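Local coordinates for protein chorismate mutase (Helicobacter pylori, PDB 6AL9) that probably catalyses the rearrangement of chorismate to prephenate, as a small all-helical chorismate mutase made of two identical subunits, at residues Ile71-Gly74 with Phe75-Val79. Numbering follows the deposited sequence.
Sequences ILTG and FYTEV
Thr-73 O accepts two hydrogen bonds from Thr-77, from backbone N at 2.9 Å (N-H...O 148°, noticeably bent) and from OG1 at 2.7 Å. The two donors arrive from opposite faces of the carbonyl plane, OG1 standing 40° out of it. With OG1 of Thr-77 opposite its own carbonyl carbon and beside its backbone N (chi1 -68°), the hydroxyl is directed back at the Thr-73 carbonyl. Thr-73 repeats this rotamer, and its OG1 hydrogen-bonds Gly-69 O one turn earlier. On another side of the helix, Leu-72 and Tyr-76 run side by side in the same direction, Leu-72 CD2 touching Tyr-76 CE2 at 4.1 Å. Leu-72 O lies at the edge of this ring while accepting Tyr-76 N at 2.8 Å. The hydrogen bond from Phe-75 N to Ile-71 O, 2.9 Å, belongs to the same backbone ladder, whereas Glu-78 N to Gly-74 O, at 3.4 Å, is weak. Further out, Leu-56 of helix 49-61 packs on both Leu-72 and Tyr-76, and the Phe-75 ring meets Phe-75 of the second subunit. The backbone bonds, each from N of residue i+4 to O of residue i, mark the first turns of helix 69-93 in the all-helical, AroQ-type fold of type II chorismate mutases.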
# COMPACT_ATOMS: atom_id res chain seq x y z
N ILE B 71 9.87 -4.79 5.06
CA ILE B 71 8.70 -3.91 5.01
C ILE B 71 8.04 -3.97 3.63
O ILE B 71 6.82 -3.95 3.53
CB ILE B 71 9.09 -2.44 5.33
CG1 ILE B 71 9.51 -2.31 6.80
CG2 ILE B 71 7.93 -1.50 5.04
CD1 ILE B 71 10.09 -0.95 7.18
N LEU B 72 8.85 -4.03 2.57
CA LEU B 72 8.36 -4.19 1.19
C LEU B 72 7.69 -5.54 1.01
O LEU B 72 6.62 -5.61 0.41
CB LEU B 72 9.46 -4.00 0.15
CG LEU B 72 9.85 -2.54 -0.17
CD1 LEU B 72 11.24 -2.43 -0.78
CD2 LEU B 72 8.83 -1.88 -1.08
N THR B 73 8.32 -6.59 1.53
CA THR B 73 7.78 -7.94 1.43
C THR B 73 6.39 -8.00 2.08
O THR B 73 5.46 -8.49 1.47
CB THR B 73 8.73 -8.99 2.08
OG1 THR B 73 9.96 -9.09 1.33
CG2 THR B 73 8.08 -10.37 2.13
N GLY B 74 6.24 -7.44 3.27
CA GLY B 74 4.94 -7.42 3.91
C GLY B 74 3.95 -6.59 3.12
O GLY B 74 2.85 -7.04 2.80
N PHE B 75 4.33 -5.35 2.82
CA PHE B 75 3.48 -4.52 2.01
C PHE B 75 2.98 -5.24 0.73
O PHE B 75 1.77 -5.30 0.45
CB PHE B 75 4.22 -3.25 1.63
CG PHE B 75 3.35 -2.21 0.98
CD1 PHE B 75 2.31 -1.63 1.67
CD2 PHE B 75 3.58 -1.82 -0.33
CE1 PHE B 75 1.50 -0.65 1.09
CE2 PHE B 75 2.78 -0.86 -0.93
CZ PHE B 75 1.74 -0.27 -0.22
N TYR B 76 3.91 -5.76 -0.07
CA TYR B 76 3.55 -6.29 -1.37
C TYR B 76 2.93 -7.65 -1.31
O TYR B 76 2.22 -8.01 -2.21
CB TYR B 76 4.71 -6.23 -2.37
CG TYR B 76 4.71 -4.91 -3.10
CD1 TYR B 76 3.85 -4.69 -4.17
CD2 TYR B 76 5.50 -3.84 -2.68
CE1 TYR B 76 3.81 -3.48 -4.83
CE2 TYR B 76 5.47 -2.64 -3.33
CZ TYR B 76 4.62 -2.47 -4.40
OH TYR B 76 4.58 -1.27 -5.05
N THR B 77 3.18 -8.40 -0.25
CA THR B 77 2.47 -9.68 -0.08
C THR B 77 0.97 -9.40 -0.13
O THR B 77 0.22 -10.08 -0.82
CB THR B 77 2.85 -10.43 1.21
OG1 THR B 77 4.22 -10.89 1.14
CG2 THR B 77 1.93 -11.67 1.37
N GLU B 78 0.56 -8.35 0.59
CA GLU B 78 -0.84 -7.97 0.65
C GLU B 78 -1.32 -7.40 -0.68
O GLU B 78 -2.39 -7.80 -1.20
CB GLU B 78 -1.03 -6.96 1.77
CG GLU B 78 -2.46 -6.49 1.96
CD GLU B 78 -3.42 -7.62 2.30
OE1 GLU B 78 -4.64 -7.41 2.11
OE2 GLU B 78 -2.98 -8.69 2.77
N VAL B 79 -0.53 -6.48 -1.23
CA VAL B 79 -0.80 -5.94 -2.56
C VAL B 79 -0.97 -7.01 -3.64
O VAL B 79 -1.90 -6.92 -4.47
CB VAL B 79 0.29 -4.94 -2.99
CG1 VAL B 79 0.08 -4.51 -4.43
CG2 VAL B 79 0.24 -3.72 -2.10